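Local coordinates for uncharacterized protein Rv2277c (Mycobacterium tuberculosis, PDB 5VUG) that is not fully characterised but probably hydrolyses phosphoric diesters, glycerophosphodiesters being the likely class of substrate, using a TIM-barrel domain, at residues 41-46 / 152-157; 111-116 / 148-153; 162-165 / 169-172; 236-239 / 243-246. All coordinates share one frame; numbering follows the deposited sequence.

Contact 1: 41-46 / 152-157; sequences GMWLTV and IVYSTN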
loop_
_atom_site.group_PDB
_atom_site.type_symbol
_atom_site.label_atom_id
_atom_site.label_comp_id
_atom_site.label_asym_id
_atom_site.label_seq_id
_atom_site.Cartn_x
_atom_site.Cartn_y
_atom_site.Cartn_z
ATOM N N GLY A 41 -19.890 -21.117 -12.835
ATOM C CA GLY A 41 -19.017 -20.504 -13.817
ATOM C C GLY A 41 -17.757 -21.325 -13.920
ATOM O O GLY A 41 -17.427 -22.096 -13.011
HETATM N N MSE A 42 -17.055 -21.150 -15.040
HETATM C CA MSE A 42 -15.880 -21.945 -15.382
HETATM C C MSE A 42 -14.728 -21.001 -15.736
HETATM O O MSE A 42 -14.810 -20.243 -16.707
HETATM C CB MSE A 42 -16.214 -22.867 -16.566
HETATM C CG MSE A 42 -15.188 -23.953 -16.863
HETATM SE SE MSE A 42 -15.148 -25.330 -15.465
HETATM C CE MSE A 42 -16.970 -26.006 -15.600
ATOM N N TRP A 43 -13.658 -21.033 -14.951
ATOM C CA TRP A 43 -12.492 -20.179 -15.169
ATOM C C TRP A 43 -11.391 -21.026 -15.806
ATOM O O TRP A 43 -10.949 -22.014 -15.216
ATOM C CB TRP A 43 -12.013 -19.613 -13.825
ATOM C CG TRP A 43 -10.789 -18.729 -13.902
ATOM C CD1 TRP A 43 -9.492 -19.115 -14.170
ATOM C CD2 TRP A 43 -10.747 -17.314 -13.689
ATOM N NE1 TRP A 43 -8.658 -18.019 -14.140
ATOM C CE2 TRP A 43 -9.401 -16.901 -13.856
ATOM C CE3 TRP A 43 -11.717 -16.351 -13.381
ATOM C CZ2 TRP A 43 -9.004 -15.567 -13.728
ATOM C CZ3 TRP A 43 -11.322 -15.024 -13.255
ATOM C CH2 TRP A 43 -9.974 -14.643 -13.435
ATOM N N LEU A 44 -10.935 -20.634 -16.993
ATOM C CA LEU A 44 -10.008 -21.444 -17.774
ATOM C C LEU A 44 -8.840 -20.577 -18.221
ATOM O O LEU A 44 -9.031 -19.405 -18.569
ATOM C CB LEU A 44 -10.724 -22.001 -19.012
ATOM C CG LEU A 44 -11.997 -22.823 -18.763
ATOM C CD1 LEU A 44 -12.715 -23.127 -20.065
ATOM C CD2 LEU A 44 -11.671 -24.114 -17.983
ATOM N N THR A 45 -7.630 -21.142 -18.242
ATOM C CA THR A 45 -6.446 -20.386 -18.645
ATOM C C THR A 45 -6.107 -20.748 -20.084
ATOM O O THR A 45 -5.997 -21.933 -20.409
ATOM C CB THR A 45 -5.232 -20.700 -17.763
ATOM O OG1 THR A 45 -5.644 -20.943 -16.414
ATOM C CG2 THR A 45 -4.265 -19.528 -17.806
ATOM N N VAL A 46 -5.923 -19.738 -20.939
ATOM C CA VAL A 46 -5.844 -19.942 -22.385
ATOM C C VAL A 46 -4.491 -19.464 -22.916
ATOM O O VAL A 46 -4.033 -18.362 -22.583
ATOM C CB VAL A 46 -7.002 -19.245 -23.122
ATOM C CG1 VAL A 46 -7.041 -19.696 -24.577
ATOM C CG2 VAL A 46 -8.334 -19.533 -22.413
ATOM N N ILE A 152 -16.122 -14.132 -20.647
ATOM C CA ILE A 152 -15.528 -12.906 -20.112
ATOM C C ILE A 152 -14.016 -13.064 -20.191
ATOM O O ILE A 152 -13.457 -13.993 -19.599
ATOM C CB ILE A 152 -15.960 -12.672 -18.654
ATOM C CG1 ILE A 152 -17.489 -12.597 -18.532
ATOM C CG2 ILE A 152 -15.282 -11.417 -18.068
ATOM C CD1 ILE A 152 -18.115 -11.422 -19.258
ATOM N N VAL A 153 -13.349 -12.166 -20.913
ATOM C CA VAL A 153 -11.895 -12.210 -21.030
ATOM C C VAL A 153 -11.273 -11.476 -19.851
ATOM O O VAL A 153 -11.606 -10.315 -19.586
ATOM C CB VAL A 153 -11.431 -11.607 -22.362
ATOM C CG1 VAL A 153 -9.906 -11.552 -22.409
ATOM C CG2 VAL A 153 -11.999 -12.441 -23.530
ATOM N N TYR A 154 -10.341 -12.146 -19.168
ATOM C CA TYR A 154 -9.615 -11.598 -18.033
ATOM C C TYR A 154 -8.115 -11.620 -18.311
ATOM O O TYR A 154 -7.616 -12.506 -19.002
ATOM C CB TYR A 154 -9.884 -12.405 -16.734
ATOM C CG TYR A 154 -9.177 -11.767 -15.562
ATOM C CD1 TYR A 154 -9.735 -10.664 -14.917
ATOM C CD2 TYR A 154 -7.937 -12.224 -15.129
ATOM C CE1 TYR A 154 -9.079 -10.031 -13.882
ATOM C CE2 TYR A 154 -7.264 -11.599 -14.086
ATOM C CZ TYR A 154 -7.842 -10.510 -13.460
ATOM O OH TYR A 154 -7.172 -9.888 -12.429
ATOM N N SER A 155 -7.394 -10.642 -17.751
ATOM C CA SER A 155 -5.936 -10.698 -17.681
ATOM C C SER A 155 -5.450 -9.831 -16.528
ATOM O O SER A 155 -6.060 -8.806 -16.210
ATOM C CB SER A 155 -5.277 -10.229 -18.988
ATOM O OG SER A 155 -3.857 -10.337 -18.933
ATOM N N THR A 156 -4.322 -10.229 -15.920
ATOM C CA THR A 156 -3.642 -9.298 -15.017
ATOM C C THR A 156 -2.940 -8.164 -15.764
ATOM O O THR A 156 -2.536 -7.181 -15.127
ATOM C CB THR A 156 -2.600 -10.022 -14.154
ATOM O OG1 THR A 156 -1.619 -10.617 -15.010
ATOM C CG2 THR A 156 -3.244 -11.110 -13.270
ATOM N N ASN A 157 -2.798 -8.269 -17.085
ATOM C CA ASN A 157 -1.950 -7.394 -17.889
ATOM C C ASN A 157 -2.833 -6.418 -18.659
ATOM O O ASN A 157 -3.649 -6.834 -19.490
ATOM C CB ASN A 157 -1.125 -8.252 -18.853
ATOM C CG ASN A 157 -0.111 -7.451 -19.647
ATOM O OD1 ASN A 157 -0.350 -6.305 -20.028
ATOM N ND2 ASN A 157 1.035 -8.066 -19.913
#
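Trp-43 and Tyr-154 meet as two large rings that are neither parallel nor perpendicular. Their planes stand at 50° to one another, and the centroid of the Trp-43 six-membered ring lies 5.3 Å from that of the Tyr-154 ring. The touch falls at one corner of the indole: Trp-43 CH2 sits over a face of the phenol ring, 3.6 Å from Tyr-154 CD2 and almost as near to Tyr-154 CG. Both side chains leave the backbone with CG anti to N (chi1 179° for Trp-43 and -177° for Tyr-154), and the two rings together span the gap between strands whose nearest CA atoms, those of Trp-43 and Ile-152, remain 9.3 Å apart. Strand 121-125 fills the place between the two strands in the sheet. Phe-249 adds its ring to both aromatics, edge-to-face with Tyr-154, while His-16 meets Trp-43 edge-to-face. The phenol oxygen of Tyr-154 is hydrogen-bonded to Arg-176, a polar tether at the far end of an otherwise apolar ring. A bound glycerol lies about 3 Å from the Trp-43 side chain (nearest atoms), and this position inside the TIM barrel is consistent with the active-site pocket of the glycerophosphodiester phosphodiesterase family.

Contact 2: 111-116 / 148-153; sequences QAIGAT and AGRSIV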
loop_
_atom_site.group_PDB
_atom_site.type_symbol
_atom_site.label_atom_id
_atom_site.label_comp_id
_atom_site.label_asym_id
_atom_site.label_seq_id
_atom_site.Cartn_x
_atom_site.Cartn_y
_atom_site.Cartn_z
ATOM N N GLN A 111 -12.814 -27.346 -27.641
ATOM C CA GLN A 111 -13.278 -28.539 -26.934
ATOM C C GLN A 111 -13.812 -28.186 -25.554
ATOM O O GLN A 111 -14.824 -28.740 -25.112
ATOM C CB GLN A 111 -12.137 -29.549 -26.777
ATOM C CG GLN A 111 -11.820 -30.377 -28.009
ATOM C CD GLN A 111 -10.544 -31.191 -27.859
ATOM O OE1 GLN A 111 -9.536 -30.708 -27.341
ATOM N NE2 GLN A 111 -10.584 -32.438 -28.317
ATOM N N ALA A 112 -13.107 -27.304 -24.841
ATOM C CA ALA A 112 -13.539 -26.890 -23.510
ATOM C C ALA A 112 -14.906 -26.222 -23.551
ATOM O O ALA A 112 -15.768 -26.502 -22.707
ATOM C CB ALA A 112 -12.509 -25.927 -22.925
ATOM N N ILE A 113 -15.118 -25.326 -24.520
ATOM C CA ILE A 113 -16.418 -24.677 -24.679
ATOM C C ILE A 113 -17.509 -25.722 -24.871
ATOM O O ILE A 113 -18.571 -25.660 -24.242
ATOM C CB ILE A 113 -16.373 -23.671 -25.844
ATOM C CG1 ILE A 113 -15.466 -22.499 -25.482
ATOM C CG2 ILE A 113 -17.775 -23.186 -26.219
ATOM C CD1 ILE A 113 -15.073 -21.645 -26.644
ATOM N N GLY A 114 -17.249 -26.712 -25.731
ATOM C CA GLY A 114 -18.216 -27.767 -25.984
ATOM C C GLY A 114 -18.499 -28.654 -24.787
ATOM O O GLY A 114 -19.561 -29.292 -24.739
ATOM N N ALA A 115 -17.574 -28.716 -23.826
ATOM C CA ALA A 115 -17.752 -29.513 -22.619
ATOM C C ALA A 115 -18.513 -28.764 -21.539
ATOM O O ALA A 115 -18.654 -29.283 -20.428
ATOM C CB ALA A 115 -16.396 -29.958 -22.061
ATOM N N THR A 116 -19.002 -27.558 -21.834
ATOM C CA THR A 116 -19.762 -26.814 -20.852
ATOM C C THR A 116 -21.182 -26.594 -21.358
ATOM O O THR A 116 -21.414 -26.519 -22.573
ATOM C CB THR A 116 -19.123 -25.457 -20.522
ATOM O OG1 THR A 116 -19.031 -24.662 -21.707
ATOM C CG2 THR A 116 -17.738 -25.643 -19.930
ATOM N N ALA A 148 -19.134 -16.127 -27.538
ATOM C CA ALA A 148 -18.699 -14.810 -27.082
ATOM C C ALA A 148 -19.682 -14.209 -26.084
ATOM O O ALA A 148 -19.271 -13.488 -25.171
ATOM C CB ALA A 148 -18.468 -13.866 -28.266
ATOM N N GLY A 149 -20.973 -14.509 -26.228
ATOM C CA GLY A 149 -21.982 -13.937 -25.360
ATOM C C GLY A 149 -21.975 -14.465 -23.946
ATOM O O GLY A 149 -22.598 -13.847 -23.074
ATOM N N ARG A 150 -21.292 -15.580 -23.692
ATOM C CA ARG A 150 -21.214 -16.133 -22.345
ATOM C C ARG A 150 -19.784 -16.199 -21.831
ATOM O O ARG A 150 -19.527 -16.866 -20.825
ATOM C CB ARG A 150 -21.899 -17.502 -22.249
ATOM C CG ARG A 150 -21.227 -18.617 -23.044
ATOM C CD ARG A 150 -22.049 -19.896 -22.873
ATOM N NE ARG A 150 -21.602 -21.008 -23.710
ATOM C CZ ARG A 150 -20.917 -22.056 -23.253
ATOM N NH1 ARG A 150 -20.582 -22.131 -21.969
ATOM N NH2 ARG A 150 -20.564 -23.031 -24.080
ATOM N N SER A 151 -18.850 -15.500 -22.480
ATOM C CA SER A 151 -17.441 -15.552 -22.107
ATOM C C SER A 151 -16.939 -14.169 -21.704
ATOM O O SER A 151 -17.278 -13.161 -22.343
ATOM C CB SER A 151 -16.587 -16.108 -23.263
ATOM O OG SER A 151 -17.014 -17.412 -23.623
ATOM N N ILE A 152 -16.122 -14.132 -20.647
ATOM C CA ILE A 152 -15.528 -12.906 -20.112
ATOM C C ILE A 152 -14.016 -13.064 -20.191
ATOM O O ILE A 152 -13.457 -13.993 -19.599
ATOM C CB ILE A 152 -15.960 -12.672 -18.654
ATOM C CG1 ILE A 152 -17.489 -12.597 -18.532
ATOM C CG2 ILE A 152 -15.282 -11.417 -18.068
ATOM C CD1 ILE A 152 -18.115 -11.422 -19.258
ATOM N N VAL A 153 -13.349 -12.166 -20.913
ATOM C CA VAL A 153 -11.895 -12.210 -21.030
ATOM C C VAL A 153 -11.273 -11.476 -19.851
ATOM O O VAL A 153 -11.606 -10.315 -19.586
ATOM C CB VAL A 153 -11.431 -11.607 -22.362
ATOM C CG1 VAL A 153 -9.906 -11.552 -22.409
ATOM C CG2 VAL A 153 -11.999 -12.441 -23.530
#
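Arg-150 reaches from just before strand 151-154 to Ile-113 in the last turn of helix 109-114 and to Thr-116 just beyond it, tying two elements of the TIM barrel together with one long side chain. From CB the chain sets out with CG placed between the backbone N and the carbonyl carbon (chi1 66°), then runs extended from CG through CD to NE; the side chain touches Leu-122 of strand 121-125. The guanidinium is thereby delivered to the helix end, where its two terminal nitrogens take up different work. Arg-150 NH1 gives a sound hydrogen bond to Thr-116 OG1, 3.0 Å long with an N-H...O angle of 158°, and the oxygen lies almost exactly in the guanidinium plane. The same nitrogen is also hydrogen-bonded to the carbonyl of Met-120. Arg-150 NH2 makes a weak bond to Ile-113 O at 3.3 Å, likewise approached at the edge of the group, and packs against Ile-113 CG2 at 3.5 Å. Carbonyls that end a helix carry partial negative charge, so the positive guanidinium beside them is probably favourable electrostatically. Ile-113 also packs on Val-141, Leu-142 and Thr-145 of helix 134-145. Thr-116 is fixed by its own helix end as well: its backbone N bonds to Ile-113 O, and its hydroxyl donates to that same oxygen. This last bond, Thr-116 OG1 to Ile-113 O, is 2.8 Å long, and its donor stands 24° off the carbonyl plane.

Contact 3: 162-165 / 169-172; sequences AAAS and GLQV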
loop_
_atom_site.group_PDB
_atom_site.type_symbol
_atom_site.label_atom_id
_atom_site.label_comp_id
_atom_site.label_asym_id
_atom_site.label_seq_id
_atom_site.Cartn_x
_atom_site.Cartn_y
_atom_site.Cartn_z
ATOM N N ALA A 162 -6.595 -4.313 -23.064
ATOM C CA ALA A 162 -6.843 -3.317 -24.104
ATOM C C ALA A 162 -6.962 -3.965 -25.481
ATOM O O ALA A 162 -7.822 -3.578 -26.285
ATOM C CB ALA A 162 -5.736 -2.261 -24.098
ATOM N N ALA A 163 -6.101 -4.944 -25.772
ATOM C CA ALA A 163 -6.185 -5.655 -27.042
ATOM C C ALA A 163 -7.505 -6.406 -27.168
ATOM O O ALA A 163 -8.130 -6.403 -28.238
ATOM C CB ALA A 163 -5.005 -6.618 -27.177
ATOM N N ALA A 164 -7.946 -7.055 -26.080
ATOM C CA ALA A 164 -9.218 -7.768 -26.118
ATOM C C ALA A 164 -10.371 -6.815 -26.412
ATOM O O ALA A 164 -11.276 -7.145 -27.190
ATOM C CB ALA A 164 -9.437 -8.522 -24.805
ATOM N N SER A 165 -10.333 -5.609 -25.835
ATOM C CA SER A 165 -11.389 -4.628 -26.068
ATOM C C SER A 165 -11.410 -4.101 -27.496
ATOM O O SER A 165 -12.432 -3.552 -27.914
ATOM C CB SER A 165 -11.288 -3.481 -25.064
ATOM O OG SER A 165 -11.643 -3.936 -23.769
ATOM N N GLY A 169 -17.132 -7.749 -30.447
ATOM C CA GLY A 169 -17.980 -8.737 -29.822
ATOM C C GLY A 169 -17.453 -9.351 -28.541
ATOM O O GLY A 169 -18.190 -10.105 -27.893
ATOM N N LEU A 170 -16.212 -9.065 -28.145
ATOM C CA LEU A 170 -15.654 -9.685 -26.947
ATOM C C LEU A 170 -16.103 -8.932 -25.705
ATOM O O LEU A 170 -16.060 -7.697 -25.666
ATOM C CB LEU A 170 -14.127 -9.697 -26.994
ATOM C CG LEU A 170 -13.414 -10.746 -27.839
ATOM C CD1 LEU A 170 -11.947 -10.824 -27.454
ATOM C CD2 LEU A 170 -14.087 -12.083 -27.674
ATOM N N GLN A 171 -16.531 -9.676 -24.691
ATOM C CA GLN A 171 -16.787 -9.112 -23.373
ATOM C C GLN A 171 -15.501 -9.185 -22.565
ATOM O O GLN A 171 -14.883 -10.253 -22.475
ATOM C CB GLN A 171 -17.855 -9.928 -22.651
ATOM C CG GLN A 171 -19.190 -10.020 -23.358
ATOM C CD GLN A 171 -20.217 -10.703 -22.473
ATOM O OE1 GLN A 171 -20.311 -11.936 -22.443
ATOM N NE2 GLN A 171 -20.965 -9.907 -21.717
ATOM N N VAL A 172 -15.102 -8.064 -21.963
ATOM C CA VAL A 172 -13.794 -7.964 -21.322
ATOM C C VAL A 172 -13.953 -7.476 -19.885
ATOM O O VAL A 172 -14.653 -6.487 -19.629
ATOM C CB VAL A 172 -12.851 -7.041 -22.121
ATOM C CG1 VAL A 172 -11.464 -7.019 -21.505
ATOM C CG2 VAL A 172 -12.799 -7.461 -23.611
#
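Ser-165 OG is the one polar side-chain atom at this interface, and it touches Val-172 on several carbons while making a weak hydrogen bond back to the carbonyl of Thr-161, one turn earlier in the chain. CB and CG2 of Val-172 each lie 3.7 Å from Ser-165 OG, so the isopropyl group is in van der Waals contact with the hydroxyl oxygen. The serine torsion keeps OG beside its own backbone N (chi1 -70°), where it can turn back toward Thr-161 O. Between Val-172 and Ala-164 the meeting is apolar. Val-172 CG2 also rests 3.7 Å from Ala-164 CB, whose methyl points at the strand and touches Val-153 of strand 151-154 as well; the valine branch thus lies against two successive residues. The backbones come near here, the CA atoms of Ser-165 and Val-172 being 6.3 Å apart. Leu-170 arrives from the loop before the strand and lies over the carbonyl of Ala-164: Leu-170 CD1 is 3.7 Å from Ala-164 O and somewhat farther, 4.3 Å, from Ala-164 CB. The same leucine continues onto Ala-139 and Leu-142 of helix 134-145, joining two helices of the barrel's outer layer. Helix packing of this kind, against the strand that follows it, is characteristic of the beta-alpha-beta crossover formed here by strand 151-154, helix 158-165 and strand 171-172.

Contact 4: 236-239 / 243-246; sequences DCFR and GMKV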
loop_
_atom_site.group_PDB
_atom_site.type_symbol
_atom_site.label_atom_id
_atom_site.label_comp_id
_atom_site.label_asym_id
_atom_site.label_seq_id
_atom_site.Cartn_x
_atom_site.Cartn_y
_atom_site.Cartn_z
ATOM N N ASP A 236 -19.971 -1.999 -2.386
ATOM C CA ASP A 236 -20.950 -0.977 -2.743
ATOM C C ASP A 236 -20.363 0.056 -3.696
ATOM O O ASP A 236 -21.045 0.511 -4.623
ATOM C CB ASP A 236 -21.494 -0.299 -1.489
ATOM C CG ASP A 236 -22.361 0.917 -1.813
ATOM O OD1 ASP A 236 -21.820 2.046 -1.913
ATOM O OD2 ASP A 236 -23.585 0.739 -1.991
ATOM N N CYS A 237 -19.111 0.464 -3.470
ATOM C CA CYS A 237 -18.451 1.378 -4.401
ATOM C C CYS A 237 -18.439 0.811 -5.821
ATOM O O CYS A 237 -18.783 1.508 -6.785
ATOM C CB CYS A 237 -17.033 1.692 -3.912
ATOM S SG CYS A 237 -15.886 2.298 -5.179
ATOM N N PHE A 238 -18.064 -0.463 -5.969
ATOM C CA PHE A 238 -18.008 -1.063 -7.302
ATOM C C PHE A 238 -19.393 -1.178 -7.930
ATOM O O PHE A 238 -19.566 -0.892 -9.121
ATOM C CB PHE A 238 -17.352 -2.447 -7.240
ATOM C CG PHE A 238 -15.846 -2.421 -7.329
ATOM C CD1 PHE A 238 -15.083 -1.850 -6.319
ATOM C CD2 PHE A 238 -15.192 -2.979 -8.421
ATOM C CE1 PHE A 238 -13.694 -1.836 -6.405
ATOM C CE2 PHE A 238 -13.808 -2.973 -8.514
ATOM C CZ PHE A 238 -13.058 -2.397 -7.510
ATOM N N ARG A 239 -20.396 -1.571 -7.144
ATOM C CA ARG A 239 -21.639 -2.073 -7.714
ATOM C C ARG A 239 -22.785 -1.076 -7.751
ATOM O O ARG A 239 -23.704 -1.253 -8.564
ATOM C CB ARG A 239 -22.099 -3.318 -6.956
ATOM C CG ARG A 239 -21.253 -4.529 -7.267
ATOM C CD ARG A 239 -22.057 -5.773 -7.052
ATOM N NE ARG A 239 -22.261 -5.998 -5.632
ATOM C CZ ARG A 239 -23.341 -6.566 -5.119
ATOM N NH1 ARG A 239 -23.438 -6.738 -3.807
ATOM N NH2 ARG A 239 -24.328 -6.945 -5.922
ATOM N N GLY A 243 -24.073 -1.631 -12.281
ATOM C CA GLY A 243 -24.128 -2.920 -12.935
ATOM C C GLY A 243 -22.835 -3.707 -12.932
ATOM O O GLY A 243 -22.780 -4.764 -13.565
HETATM N N MSE A 244 -21.787 -3.230 -12.259
HETATM C CA MSE A 244 -20.567 -4.023 -12.123
HETATM C C MSE A 244 -20.847 -5.316 -11.365
HETATM O O MSE A 244 -21.723 -5.372 -10.501
HETATM C CB MSE A 244 -19.464 -3.262 -11.378
HETATM C CG MSE A 244 -18.873 -2.076 -12.134
HETATM SE SE MSE A 244 -17.098 -1.568 -11.455
HETATM C CE MSE A 244 -15.990 -2.803 -12.470
ATOM N N LYS A 245 -20.078 -6.353 -11.687
ATOM C CA LYS A 245 -20.107 -7.619 -10.972
ATOM C C LYS A 245 -18.710 -7.875 -10.430
ATOM O O LYS A 245 -17.719 -7.578 -11.104
ATOM C CB LYS A 245 -20.543 -8.758 -11.905
ATOM C CG LYS A 245 -21.947 -8.561 -12.474
ATOM C CD LYS A 245 -22.277 -9.597 -13.529
ATOM C CE LYS A 245 -23.711 -9.425 -14.036
ATOM N NZ LYS A 245 -24.125 -10.499 -14.985
ATOM N N VAL A 246 -18.621 -8.374 -9.197
ATOM C CA VAL A 246 -17.337 -8.497 -8.509
ATOM C C VAL A 246 -17.106 -9.936 -8.066
ATOM O O VAL A 246 -18.005 -10.595 -7.527
ATOM C CB VAL A 246 -17.165 -7.492 -7.345
ATOM C CG1 VAL A 246 -17.083 -6.058 -7.891
ATOM C CG2 VAL A 246 -18.293 -7.618 -6.326
HETATM O O HOH W 1 -24.034 -3.822 -9.834
HETATM O O HOH W 2 -26.312 -1.596 -10.533
#
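Gly-243 meets Arg-239 largely by way of solvent: water 2 accepts from Gly-243 N at 2.8 Å and donates a longer bond to Arg-239 O. The glycine has a positive phi (72°), a conformation that favours this residue type as the chain turns back toward the sheet. Met-244, a selenomethionine, comes next and carries the largest share of the interface. Its CB and CG lie against the carbonyl of Phe-238, with Met-244 CB 3.3 Å from Phe-238 O, and the chain then bends at chi3. Ser-242 OG is hydrogen-bonded to that same Phe-238 O and to Met-244 N. Met-244 SE forms an oblique Met-aromatic contact, 4.9 Å from the Phe-238 ring centroid and 56° off the ring normal. The carbonyl oxygen of Met-244 meets the Arg-239 side chain instead, with Arg-239 CG 3.4 Å from Met-244 O. Water 1 bridges the backbones by donating to both Arg-239 O and Met-244 O, each at 2.9 Å. Lys-245 points away from the helix, and its backbone enters the sheet through hydrogen bonds to Lys-200 and Ala-202. Val-246 turns back inward: its CG1 packs 3.7 Å from Phe-238 CD2 and equally near Phe-238 CB. The phenylalanine ring therefore receives both selenium and a methyl at its CD2 corner, while Trp-230 meets it edge-to-face and Arg-182 makes a cation-pi contact. A helix turning tightly into the following strand, with apolar residues of both facing each other, is the alpha-to-beta connection of a TIM barrel.

In the fold
The four contacts sample one TIM barrel from its interior outward. Contact 1 lies about 4 Å from the centre of the chain; contacts 2, 3 and 4 have centres about 13, 16 and 18 Å out, where helices cover the sheet. Strand 151-154 is the hub: contacts 1 and 2 share Ile-152 and Val-153, and the strand's neighbour 171-172 belongs to contact 3, with a probable hydrogen bond from Val-153 N to Gln-171 O between them. Contact 4 comes last along the chain, about 19 Å from contacts 1 and 3 between centres, touching none of the others. Contacts 1 and 2 thus tie the barrel together across its strands, whereas contacts 3 and 4 each seal one helix-to-strand step.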